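Local atomic coordinates of pullulanase (Bacillus acidopullulyticus, PDB entry 2WAN), a protein that hydrolyses the alpha-1,6-glucosidic linkages of pullulan, and probably debranches related starch polysaccharides, as a glycoside hydrolase. Residues S449-K454 with F802-K807; G464-G467 with V471-G474; E781-K786 with K811-Y816. One frame throughout, in Å; residues are numbered along the deposited sequence.

How the interactions relate
The chain enters these contacts after barrel strand 435-438 and the short helix 440-444. Residues 449-454 come first and find their partners, 802-807, only after 347 intervening residues, so interaction 1 closes a loop around most of the catalytic barrel. Nested within it, interaction 2 folds 464-467 back on 471-474 across three residues, leading into helix 474-481. After strand 773-777, residues 781-786 meet 811-816 in interaction 3, and because 802-807 lies between those segments, interactions 1 and 3 cross. Bonds join neighbouring contacts: S449 O with T473 OG1, K807 NZ with K472 O, and R806 NE with L783 O. Together they tie the connections after the first and last barrel strands.

Interaction 1: S449-K454 with F802-K807; sequences SGMKNK and FDWSRK
S449 and W804 show how a long-range contact can rest on one indole. The serine CA lies 3.4 Å from W804 CD1 and its CB 3.5 Å from the same atom, with S449 O over one face of the ring and F802 CB over the other, offset toward the rim. W804 has CG anti to its carbonyl carbon (chi1 -67°), which directs the indole at the serine loop. M451 crosses the tryptophan side chain at about a right angle. Its chain is straight at chi2 and then folds at chi3 (-77°), which brings CE within 4.1 Å of both NE1 and CZ2. The buried W804 NE1 is satisfied by F443 O. On the serine, OG is bonded to S444 O and also accepts from M451 N (N-H...O angle 162°), an ST turn, which ties the hydroxyl to the backbone two residues on. S805 OG meets D803 OD1 on its syn side, tilted from the carboxylate plane, at 2.7 Å, and S805 N donates weakly to the same oxygen, a helix-capping bond. Here a loop packs against the residues leading into helix 805-809, joining the connections that follow the first and eighth strands of the amylase-family (beta/alpha)8 barrel.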
# COMPACT_ATOMS: atom_id res chain seq x y z
N SER A 449 32.10 -1.02 -9.89
CA SER A 449 31.47 -0.30 -8.75
C SER A 449 32.47 0.11 -7.67
O SER A 449 32.17 0.98 -6.86
CB SER A 449 30.34 -1.14 -8.12
OG SER A 449 30.90 -2.11 -7.24
N GLY A 450 33.65 -0.53 -7.66
CA GLY A 450 34.66 -0.26 -6.63
C GLY A 450 34.42 -0.85 -5.25
O GLY A 450 35.26 -0.72 -4.35
N MET A 451 33.27 -1.50 -5.10
CA MET A 451 32.90 -2.18 -3.85
C MET A 451 33.24 -3.66 -3.96
O MET A 451 33.04 -4.28 -5.02
CB MET A 451 31.40 -1.96 -3.58
CG MET A 451 31.11 -0.57 -3.00
SD MET A 451 29.39 -0.06 -3.09
CE MET A 451 29.25 0.38 -4.82
N LYS A 452 33.76 -4.21 -2.86
CA LYS A 452 34.19 -5.63 -2.81
C LYS A 452 33.02 -6.60 -2.68
O LYS A 452 32.97 -7.63 -3.34
CB LYS A 452 35.17 -5.84 -1.64
CG LYS A 452 36.56 -5.24 -1.87
CD LYS A 452 37.47 -5.50 -0.67
CE LYS A 452 38.89 -5.00 -0.92
NZ LYS A 452 38.97 -3.51 -0.93
N ASN A 453 32.07 -6.25 -1.81
CA ASN A 453 30.93 -7.14 -1.51
C ASN A 453 29.84 -6.93 -2.54
O ASN A 453 28.75 -6.44 -2.22
CB ASN A 453 30.39 -6.86 -0.10
CG ASN A 453 31.38 -7.28 0.98
OD1 ASN A 453 31.51 -8.47 1.27
ND2 ASN A 453 32.07 -6.31 1.58
N LYS A 454 30.14 -7.29 -3.78
CA LYS A 454 29.27 -6.93 -4.90
C LYS A 454 27.91 -7.61 -4.82
O LYS A 454 27.82 -8.83 -4.66
CB LYS A 454 29.96 -7.23 -6.23
CG LYS A 454 31.13 -6.32 -6.46
CD LYS A 454 31.66 -6.49 -7.88
CE LYS A 454 33.00 -5.84 -8.03
NZ LYS A 454 32.87 -4.38 -8.01
N PHE A 802 23.70 -0.40 -11.24
CA PHE A 802 24.37 0.91 -11.26
C PHE A 802 25.68 0.73 -12.05
O PHE A 802 26.62 0.07 -11.59
CB PHE A 802 24.65 1.40 -9.83
CG PHE A 802 23.46 2.02 -9.14
CD1 PHE A 802 22.17 1.50 -9.31
CD2 PHE A 802 23.65 3.10 -8.28
CE1 PHE A 802 21.06 2.09 -8.64
CE2 PHE A 802 22.57 3.68 -7.61
CZ PHE A 802 21.28 3.18 -7.79
N ASP A 803 25.71 1.29 -13.27
CA ASP A 803 26.90 1.29 -14.09
C ASP A 803 27.60 2.59 -13.71
O ASP A 803 27.19 3.69 -14.15
CB ASP A 803 26.50 1.26 -15.58
CG ASP A 803 27.67 1.58 -16.51
OD1 ASP A 803 28.80 1.75 -16.03
OD2 ASP A 803 27.45 1.65 -17.74
N TRP A 804 28.62 2.48 -12.86
CA TRP A 804 29.23 3.67 -12.27
C TRP A 804 30.09 4.48 -13.24
O TRP A 804 30.41 5.62 -12.95
CB TRP A 804 30.03 3.28 -11.01
CG TRP A 804 29.13 2.80 -9.87
CD1 TRP A 804 28.70 1.52 -9.65
CD2 TRP A 804 28.53 3.61 -8.84
NE1 TRP A 804 27.91 1.48 -8.52
CE2 TRP A 804 27.79 2.75 -8.01
CE3 TRP A 804 28.56 4.99 -8.55
CZ2 TRP A 804 27.07 3.20 -6.89
CZ3 TRP A 804 27.84 5.45 -7.42
CH2 TRP A 804 27.11 4.55 -6.60
N SER A 805 30.42 3.90 -14.40
CA SER A 805 31.03 4.68 -15.48
C SER A 805 30.14 5.85 -15.92
O SER A 805 30.64 6.84 -16.44
CB SER A 805 31.38 3.80 -16.71
OG SER A 805 30.25 3.48 -17.49
N ARG A 806 28.83 5.73 -15.73
CA ARG A 806 27.93 6.81 -16.15
C ARG A 806 28.01 8.02 -15.21
O ARG A 806 27.72 9.15 -15.61
CB ARG A 806 26.50 6.31 -16.28
CG ARG A 806 26.38 5.34 -17.47
CD ARG A 806 24.99 4.84 -17.69
NE ARG A 806 24.09 5.80 -18.34
CZ ARG A 806 24.00 6.02 -19.66
NH1 ARG A 806 24.79 5.40 -20.54
NH2 ARG A 806 23.09 6.87 -20.10
N LYS A 807 28.42 7.79 -13.97
CA LYS A 807 28.74 8.94 -13.13
C LYS A 807 29.97 9.71 -13.62
O LYS A 807 30.00 10.94 -13.53
CB LYS A 807 28.88 8.55 -11.65
CG LYS A 807 29.33 9.73 -10.73
CD LYS A 807 29.32 9.32 -9.24
CE LYS A 807 29.78 10.51 -8.40
NZ LYS A 807 29.78 10.13 -6.94

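Interaction 2: G464-G467 with V471-G474; sequences GTKG and VKTG
T473 lays its CG2 over the backbone of G467, 3.4 Å from G467 N, in a chain reversal held by a single antiparallel beta bridge. K466 and K472 form the non-hydrogen-bonded pair of that bridge, and the bonds fall on their neighbours. T473 N donates to T465 O at 3.1 Å in a nearly straight bond (171°), although it approaches from above the carbonyl plane. G467 N reaches V471 O at 2.8 Å and lies in the plane of that carbonyl. Glycine suits position 467, since a CB there would clash with T473 CG2, and V471 CG2 already rests 3.9 Å from G467 CA. With chi1 at 60°, the T473 hydroxyl is held on the side of T465, whose side chain it crosses at about a right angle; T465 OG1 and T473 OG1 are 2.8 Å apart. T473 OG1 is also bonded to S449 O, which links the reversal to another part of the same long connection. Replacing T473 by alanine would remove the hydroxyl and CG2, and is likely to leave S449 O and T465 OG1 without this neighbour and to open a gap beside G467. On the exposed side, K466 and K472 run alongside each other, pointing the same way, with their like-charged NZ atoms 5.5 Å apart. At the bridge itself, K466 CA makes a CA-H...O contact of 3.2 Å with V471 O.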
# COMPACT_ATOMS: atom_id res chain seq x y z
N GLY A 464 35.53 4.89 1.00
CA GLY A 464 36.66 5.19 0.12
C GLY A 464 36.60 4.49 -1.22
O GLY A 464 37.62 4.39 -1.92
N THR A 465 35.42 4.00 -1.61
CA THR A 465 35.33 3.21 -2.85
C THR A 465 35.29 4.15 -4.06
O THR A 465 34.71 5.24 -4.02
CB THR A 465 34.14 2.22 -2.87
OG1 THR A 465 32.91 2.95 -2.72
CG2 THR A 465 34.26 1.19 -1.71
N LYS A 466 35.95 3.70 -5.12
CA LYS A 466 36.14 4.51 -6.33
C LYS A 466 35.74 3.74 -7.56
O LYS A 466 35.94 2.52 -7.64
CB LYS A 466 37.60 4.94 -6.48
CG LYS A 466 38.21 5.61 -5.29
CD LYS A 466 37.63 6.98 -5.02
CE LYS A 466 38.43 7.61 -3.87
NZ LYS A 466 37.64 8.59 -3.08
N GLY A 467 35.24 4.48 -8.55
CA GLY A 467 34.81 3.91 -9.81
C GLY A 467 35.68 4.43 -10.94
O GLY A 467 36.77 4.98 -10.70
N VAL A 471 35.80 8.51 -9.76
CA VAL A 471 34.54 8.95 -9.13
C VAL A 471 34.32 8.21 -7.80
O VAL A 471 34.66 7.04 -7.67
CB VAL A 471 33.28 8.77 -10.03
CG1 VAL A 471 33.32 9.72 -11.24
CG2 VAL A 471 33.06 7.30 -10.44
N LYS A 472 33.74 8.90 -6.83
CA LYS A 472 33.31 8.24 -5.61
C LYS A 472 32.12 7.36 -5.92
O LYS A 472 31.21 7.76 -6.66
CB LYS A 472 32.93 9.26 -4.54
CG LYS A 472 34.10 10.15 -4.12
CD LYS A 472 33.70 11.17 -3.06
CE LYS A 472 34.91 11.97 -2.61
NZ LYS A 472 34.57 12.89 -1.49
N THR A 473 32.12 6.15 -5.36
CA THR A 473 30.98 5.25 -5.52
C THR A 473 30.45 4.88 -4.14
O THR A 473 31.02 5.29 -3.10
CB THR A 473 31.38 3.95 -6.24
OG1 THR A 473 32.38 3.27 -5.48
CG2 THR A 473 31.96 4.23 -7.67
N GLY A 474 29.38 4.09 -4.11
CA GLY A 474 28.93 3.56 -2.83
C GLY A 474 28.42 4.65 -1.89
O GLY A 474 27.89 5.69 -2.33

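Interaction 3: E781-K786 with K811-Y816; sequences EMLRTK and KDVFDY
The connection that leaves the eighth strand of the (beta/alpha)8 barrel, 773-777, packs here against the first turn of helix 811-826, and the buried contact illustrates how a short loop can settle on a helix through backbone as well as side chains. E781 and F814 lie side by side, pointing the same way. E781 CG approaches the ring obliquely, 3.5 Å from F814 CD2, while the carboxylate is turned 63° out of the ring plane. In the glutamate, CG sits between the backbone N and the carbonyl carbon (chi1 73°), against the phenylalanine, and the bend at chi2 (-78°) turns the carboxylate toward Y436. OE2 is bonded to the hydroxyl of Y436, which belongs to the first barrel strand, and OE1 to G779 N; these bonds fix the rotation of the carboxylate. The backbone takes part too: E781 O rests 3.5 Å from V813 CG1 and 3.6 Å from F814 CB. It also comes near F814 N, but at an angle too poor for a hydrogen bond. Farther along, L783 crosses V813 at about a right angle, and the methyls L783 CD2 and V813 CG1 meet at 4.0 Å. Both residues also touch I757 of helix 753-769, whereas F814 packs on helix 474-481. Within helix 811-826, K811 and D815 form a salt bridge one turn apart, NZ to OD1 at 3.5 Å, and the same D815 OD1 lies at the edge of the F814 ring, in its plane.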
# COMPACT_ATOMS: atom_id res chain seq x y z
N GLU A 781 20.65 10.49 -11.30
CA GLU A 781 21.70 11.52 -11.25
C GLU A 781 22.89 11.19 -12.17
O GLU A 781 23.73 12.05 -12.41
CB GLU A 781 22.17 11.73 -9.80
CG GLU A 781 23.03 10.58 -9.24
CD GLU A 781 22.27 9.33 -8.79
OE1 GLU A 781 21.01 9.25 -8.87
OE2 GLU A 781 22.96 8.41 -8.31
N MET A 782 22.95 9.95 -12.67
CA MET A 782 23.95 9.59 -13.68
C MET A 782 23.33 9.01 -14.95
O MET A 782 23.99 8.24 -15.68
CB MET A 782 24.99 8.64 -13.07
CG MET A 782 24.42 7.31 -12.54
SD MET A 782 25.77 6.32 -11.84
CE MET A 782 24.84 4.98 -11.11
N LEU A 783 22.07 9.37 -15.21
CA LEU A 783 21.32 8.99 -16.42
C LEU A 783 21.35 7.47 -16.59
O LEU A 783 21.62 6.95 -17.68
CB LEU A 783 21.85 9.72 -17.67
CG LEU A 783 22.04 11.25 -17.56
CD1 LEU A 783 22.53 11.82 -18.93
CD2 LEU A 783 20.75 11.98 -17.10
N ARG A 784 21.09 6.76 -15.50
CA ARG A 784 21.03 5.30 -15.54
C ARG A 784 20.06 4.86 -16.64
O ARG A 784 19.02 5.48 -16.85
CB ARG A 784 20.62 4.75 -14.18
CG ARG A 784 20.29 3.26 -14.14
CD ARG A 784 20.34 2.80 -12.70
NE ARG A 784 19.72 1.50 -12.45
CZ ARG A 784 18.43 1.34 -12.15
NH1 ARG A 784 17.63 2.39 -12.12
NH2 ARG A 784 17.96 0.12 -11.88
N THR A 785 20.46 3.82 -17.38
CA THR A 785 19.66 3.34 -18.51
C THR A 785 19.40 1.84 -18.37
O THR A 785 20.29 1.08 -17.95
CB THR A 785 20.36 3.65 -19.88
OG1 THR A 785 19.58 3.10 -20.95
CG2 THR A 785 21.76 3.09 -19.95
N LYS A 786 18.17 1.43 -18.69
CA LYS A 786 17.77 0.02 -18.72
C LYS A 786 17.64 -0.44 -20.17
O LYS A 786 17.00 -1.47 -20.45
CB LYS A 786 16.44 -0.18 -18.00
CG LYS A 786 16.53 0.08 -16.47
CD LYS A 786 15.19 0.02 -15.77
CE LYS A 786 15.33 0.24 -14.23
NZ LYS A 786 14.00 0.06 -13.57
N LYS A 811 29.16 13.48 -15.03
CA LYS A 811 29.50 14.11 -13.76
C LYS A 811 28.84 15.49 -13.62
O LYS A 811 28.45 15.87 -12.52
CB LYS A 811 31.02 14.21 -13.58
CG LYS A 811 31.44 14.62 -12.15
CD LYS A 811 31.06 13.52 -11.14
CE LYS A 811 31.08 14.01 -9.71
NZ LYS A 811 32.25 14.82 -9.35
N ASP A 812 28.70 16.23 -14.72
CA ASP A 812 28.01 17.52 -14.64
C ASP A 812 26.54 17.34 -14.21
O ASP A 812 26.01 18.13 -13.42
CB ASP A 812 28.05 18.27 -15.99
CG ASP A 812 29.39 18.89 -16.28
OD1 ASP A 812 30.21 19.04 -15.35
OD2 ASP A 812 29.62 19.23 -17.48
N VAL A 813 25.88 16.30 -14.73
CA VAL A 813 24.51 15.99 -14.31
C VAL A 813 24.48 15.62 -12.83
O VAL A 813 23.67 16.15 -12.06
CB VAL A 813 23.92 14.82 -15.11
CG1 VAL A 813 22.50 14.50 -14.59
CG2 VAL A 813 23.92 15.17 -16.62
N PHE A 814 25.39 14.75 -12.41
CA PHE A 814 25.50 14.39 -10.99
C PHE A 814 25.68 15.64 -10.12
O PHE A 814 25.01 15.79 -9.08
CB PHE A 814 26.67 13.40 -10.78
CG PHE A 814 26.82 12.94 -9.36
CD1 PHE A 814 27.46 13.74 -8.41
CD2 PHE A 814 26.30 11.72 -8.96
CE1 PHE A 814 27.59 13.32 -7.07
CE2 PHE A 814 26.44 11.28 -7.63
CZ PHE A 814 27.08 12.11 -6.69
N ASP A 815 26.58 16.53 -10.53
CA ASP A 815 26.82 17.77 -9.79
C ASP A 815 25.61 18.71 -9.75
O ASP A 815 25.35 19.37 -8.74
CB ASP A 815 28.03 18.49 -10.39
CG ASP A 815 29.35 17.75 -10.11
OD1 ASP A 815 29.40 16.84 -9.24
OD2 ASP A 815 30.35 18.12 -10.75
N TYR A 816 24.86 18.76 -10.85
CA TYR A 816 23.63 19.55 -10.89
C TYR A 816 22.60 19.01 -9.90
O TYR A 816 22.02 19.77 -9.11
CB TYR A 816 23.06 19.60 -12.31
CG TYR A 816 21.89 20.55 -12.45
CD1 TYR A 816 20.58 20.11 -12.22
CD2 TYR A 816 22.09 21.87 -12.84
CE1 TYR A 816 19.50 20.99 -12.33
CE2 TYR A 816 21.02 22.75 -12.97
CZ TYR A 816 19.73 22.31 -12.73
OH TYR A 816 18.67 23.17 -12.85